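Local coordinates for protein putative citrate lyase (Ralstonia eutropha, PDB 3QQW) that is a putative lyase of the HpcH/HpaI aldolase/citrate lyase family, probably magnesium-dependent and perhaps cleaving (S)-citramalyl-CoA, at residues Val81-Pro92 against Arg111-Ala120. Residues are numbered along the deposited sequence; the frame is centred on the assembly and turned at random.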
loop_
_atom_site.group_PDB
_atom_site.type_symbol
_atom_site.label_atom_id
_atom_site.label_comp_id
_atom_site.label_asym_id
_atom_site.label_seq_id
_atom_site.Cartn_x
_atom_site.Cartn_y
_atom_site.Cartn_z
ATOM N N VAL C 81 37.808 14.826 10.476
ATOM C CA VAL C 81 38.520 13.806 11.231
ATOM C C VAL C 81 37.931 12.401 11.028
ATOM O O VAL C 81 38.676 11.462 10.787
ATOM C CB VAL C 81 38.565 14.188 12.737
ATOM C CG1 VAL C 81 39.197 13.076 13.564
ATOM C CG2 VAL C 81 39.317 15.501 12.941
ATOM N N HIS C 82 36.623 12.249 11.156
ATOM C CA HIS C 82 35.989 10.935 11.121
ATOM C C HIS C 82 35.621 10.430 9.728
ATOM O O HIS C 82 35.276 9.257 9.610
ATOM C CB HIS C 82 34.758 10.912 12.044
ATOM C CG HIS C 82 35.152 10.992 13.486
ATOM N ND1 HIS C 82 35.781 9.936 14.126
ATOM C CD2 HIS C 82 35.053 12.023 14.355
ATOM C CE1 HIS C 82 36.015 10.349 15.362
ATOM N NE2 HIS C 82 35.609 11.598 15.540
ATOM N N GLY C 83 35.739 11.271 8.699
ATOM C CA GLY C 83 35.449 10.884 7.323
ATOM C C GLY C 83 33.997 10.515 7.130
ATOM O O GLY C 83 33.675 9.681 6.288
ATOM N N ARG C 84 33.118 11.161 7.903
ATOM C CA ARG C 84 31.671 10.897 7.942
ATOM C C ARG C 84 30.917 12.117 7.486
ATOM O O ARG C 84 29.878 12.503 8.054
ATOM C CB ARG C 84 31.232 10.433 9.370
ATOM C CG ARG C 84 31.601 8.955 9.694
ATOM C CD ARG C 84 31.354 7.920 8.580
ATOM N NE ARG C 84 29.994 7.982 8.007
ATOM C CZ ARG C 84 29.643 7.456 6.831
ATOM N NH1 ARG C 84 30.534 6.817 6.090
ATOM N NH2 ARG C 84 28.397 7.581 6.383
ATOM N N ALA C 85 31.444 12.694 6.416
ATOM C CA ALA C 85 30.942 13.880 5.760
ATOM C C ALA C 85 30.640 13.562 4.288
ATOM O O ALA C 85 31.533 13.180 3.530
ATOM C CB ALA C 85 31.973 14.995 5.877
ATOM N N GLY C 86 29.356 13.627 3.940
ATOM C CA GLY C 86 28.859 13.413 2.585
ATOM C C GLY C 86 28.401 14.733 1.996
ATOM O O GLY C 86 28.528 15.782 2.639
ATOM N N ALA C 87 27.854 14.706 0.786
ATOM C CA ALA C 87 27.385 15.930 0.148
ATOM C C ALA C 87 26.075 15.730 -0.566
ATOM O O ALA C 87 25.870 14.703 -1.197
ATOM C CB ALA C 87 28.425 16.446 -0.836
ATOM N N ARG C 88 25.195 16.720 -0.502
ATOM C CA ARG C 88 23.962 16.684 -1.276
ATOM C C ARG C 88 24.215 17.539 -2.490
ATOM O O ARG C 88 24.450 18.731 -2.356
ATOM C CB ARG C 88 22.701 17.140 -0.492
ATOM C CG ARG C 88 21.520 17.293 -1.454
ATOM C CD ARG C 88 20.132 17.378 -0.884
ATOM N NE ARG C 88 19.957 18.469 0.067
ATOM C CZ ARG C 88 18.845 18.670 0.778
ATOM N NH1 ARG C 88 17.777 17.895 0.594
ATOM N NH2 ARG C 88 18.782 19.671 1.654
ATOM N N ILE C 89 24.180 16.930 -3.670
ATOM C CA ILE C 89 24.350 17.603 -4.946
ATOM C C ILE C 89 22.978 18.119 -5.381
ATOM O O ILE C 89 21.996 17.834 -4.728
ATOM C CB ILE C 89 24.988 16.592 -5.963
ATOM C CG1 ILE C 89 24.009 15.397 -6.279
ATOM C CG2 ILE C 89 26.363 16.096 -5.418
ATOM C CD1 ILE C 89 24.376 14.505 -7.455
ATOM N N HIS C 90 22.904 18.840 -6.480
ATOM C CA HIS C 90 21.666 19.338 -7.059
ATOM C C HIS C 90 20.859 18.179 -7.707
ATOM O O HIS C 90 21.414 17.116 -7.983
ATOM C CB HIS C 90 21.987 20.444 -8.094
ATOM C CG HIS C 90 22.453 21.725 -7.453
ATOM N ND1 HIS C 90 23.803 21.951 -7.165
ATOM C CD2 HIS C 90 21.737 22.787 -7.019
ATOM C CE1 HIS C 90 23.855 23.146 -6.607
ATOM N NE2 HIS C 90 22.635 23.690 -6.511
ATOM N N ASP C 91 19.548 18.391 -7.945
ATOM C CA ASP C 91 18.684 17.361 -8.481
ATOM C C ASP C 91 19.033 16.979 -9.948
ATOM O O ASP C 91 19.702 17.756 -10.639
ATOM C CB ASP C 91 17.220 17.778 -8.336
ATOM C CG ASP C 91 16.801 18.876 -9.246
ATOM O OD1 ASP C 91 16.889 20.052 -8.834
ATOM O OD2 ASP C 91 16.373 18.571 -10.368
ATOM N N PRO C 92 18.576 15.796 -10.440
ATOM C CA PRO C 92 18.948 15.364 -11.802
ATOM C C PRO C 92 18.502 16.278 -12.951
ATOM O O PRO C 92 18.983 16.110 -14.079
ATOM C CB PRO C 92 18.268 13.995 -11.933
ATOM C CG PRO C 92 18.123 13.499 -10.524
ATOM C CD PRO C 92 17.808 14.738 -9.742
ATOM N N ARG C 111 37.877 10.920 0.848
ATOM C CA ARG C 111 37.225 10.928 2.154
ATOM C C ARG C 111 35.695 11.032 2.053
ATOM O O ARG C 111 35.029 10.850 3.067
ATOM C CB ARG C 111 37.796 12.049 3.038
ATOM C CG ARG C 111 39.307 11.858 3.344
ATOM C CD ARG C 111 39.869 12.854 4.357
ATOM N NE ARG C 111 39.430 12.728 5.751
ATOM C CZ ARG C 111 39.111 11.601 6.397
ATOM N NH1 ARG C 111 39.115 10.431 5.761
ATOM N NH2 ARG C 111 38.773 11.637 7.678
ATOM N N LEU C 112 35.135 11.244 0.840
ATOM C CA LEU C 112 33.692 11.381 0.617
ATOM C C LEU C 112 32.935 10.157 1.117
ATOM O O LEU C 112 33.201 9.045 0.665
ATOM C CB LEU C 112 33.410 11.639 -0.862
ATOM C CG LEU C 112 31.957 11.983 -1.272
ATOM C CD1 LEU C 112 31.445 13.263 -0.606
ATOM C CD2 LEU C 112 31.871 12.101 -2.758
ATOM N N ALA C 113 32.036 10.357 2.105
ATOM C CA ALA C 113 31.301 9.268 2.736
ATOM C C ALA C 113 30.135 8.783 1.859
ATOM O O ALA C 113 29.854 7.581 1.828
ATOM C CB ALA C 113 30.782 9.707 4.097
ATOM N N TYR C 114 29.450 9.718 1.174
ATOM C CA TYR C 114 28.285 9.453 0.334
ATOM C C TYR C 114 27.878 10.684 -0.455
ATOM O O TYR C 114 28.296 11.806 -0.139
ATOM C CB TYR C 114 27.067 8.976 1.177
ATOM C CG TYR C 114 26.711 9.912 2.299
ATOM C CD1 TYR C 114 25.840 10.984 2.094
ATOM C CD2 TYR C 114 27.237 9.733 3.576
ATOM C CE1 TYR C 114 25.532 11.874 3.124
ATOM C CE2 TYR C 114 26.947 10.623 4.608
ATOM C CZ TYR C 114 26.095 11.690 4.376
ATOM O OH TYR C 114 25.784 12.544 5.408
ATOM N N ILE C 115 26.997 10.470 -1.444
ATOM C CA ILE C 115 26.381 11.540 -2.211
ATOM C C ILE C 115 24.878 11.385 -2.029
ATOM O O ILE C 115 24.329 10.294 -2.205
ATOM C CB ILE C 115 26.814 11.563 -3.703
ATOM C CG1 ILE C 115 28.236 12.114 -3.820
ATOM C CG2 ILE C 115 25.839 12.377 -4.572
ATOM C CD1 ILE C 115 28.873 11.777 -5.078
ATOM N N THR C 116 24.228 12.481 -1.642
ATOM C CA THR C 116 22.786 12.564 -1.480
ATOM C C THR C 116 22.231 13.152 -2.776
ATOM O O THR C 116 22.656 14.230 -3.214
ATOM C CB THR C 116 22.437 13.324 -0.230
ATOM O OG1 THR C 116 22.968 12.608 0.882
ATOM C CG2 THR C 116 20.943 13.486 -0.053
ATOM N N VAL C 117 21.331 12.395 -3.416
ATOM C CA VAL C 117 20.706 12.761 -4.695
ATOM C C VAL C 117 19.255 13.187 -4.412
ATOM O O VAL C 117 18.428 12.370 -3.978
ATOM C CB VAL C 117 20.793 11.593 -5.715
ATOM C CG1 VAL C 117 20.152 11.954 -7.045
ATOM C CG2 VAL C 117 22.221 11.121 -5.899
ATOM N N PRO C 118 18.914 14.444 -4.713
ATOM C CA PRO C 118 17.563 14.918 -4.395
ATOM C C PRO C 118 16.611 14.975 -5.588
ATOM O O PRO C 118 17.042 15.003 -6.741
ATOM C CB PRO C 118 17.827 16.341 -3.906
ATOM C CG PRO C 118 18.976 16.790 -4.738
ATOM C CD PRO C 118 19.767 15.561 -5.163
ATOM N N LYS C 119 15.302 15.064 -5.283
ATOM C CA LYS C 119 14.230 15.353 -6.220
ATOM C C LYS C 119 14.223 14.546 -7.531
ATOM O O LYS C 119 13.757 15.072 -8.552
ATOM C CB LYS C 119 14.298 16.853 -6.569
ATOM C CG LYS C 119 13.479 17.759 -5.667
ATOM C CD LYS C 119 14.043 19.188 -5.699
ATOM C CE LYS C 119 13.801 19.967 -4.422
ATOM N NZ LYS C 119 14.539 19.401 -3.258
ATOM N N ALA C 120 14.687 13.288 -7.526
ATOM C CA ALA C 120 14.580 12.483 -8.755
ATOM C C ALA C 120 13.114 12.185 -8.982
ATOM O O ALA C 120 12.366 12.024 -8.006
ATOM C CB ALA C 120 15.381 11.198 -8.659
HETATM O O HOH W 1 28.798 6.137 3.709
HETATM O O HOH W 2 33.887 12.531 4.615
HETATM O O HOH W 3 14.428 16.058 -10.987
#
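Gly86 and Tyr114 meet where two neighbouring parallel strands of a TIM barrel, 85-88 and 115-117, come together, the outer helix 97-107 completing the beta-alpha-beta unit. The case illustrates how a glycine can make room for a ring inside a barrel: Gly86 CA lies over the centre of the Tyr114 ring, 3.7 Å from its centroid, in a CH-pi contact. With chi1 at 54°, Tyr114 CG sits between its backbone N and carbonyl carbon, which lays the ring across Gly86, while its OH is hydrogen-bonded to Thr52 OG1. At the ring edge comes Arg84 NH2. The Arg84 chain, bent at chi2 and chi3, folds one guanidinium face over Ala113 CB, and its NE pairs with Asp50; a water links NH1 to Ala113 O.

Backbone bonds then zip the strands together, Thr116 N to Ala87 O (2.8 Å) being nearly straight at 174°. On the helix-facing side, Ile89 CG2 packs 3.8 Å from Ile115 CG2. Inside the barrel, Arg88, predicted to bind substrate, runs past Thr116 and lays CD 3.9 Å from Pro118 CB before NH2 reaches Asp54. Lys119 NZ pairs with Glu56 and Asp179, the latter a predicted magnesium ligand, which puts Lys119, just past the residues of strand 115-117, at the probable active site. At the root of that side chain, Lys119 CB touches Asp91 CB at 3.5 Å.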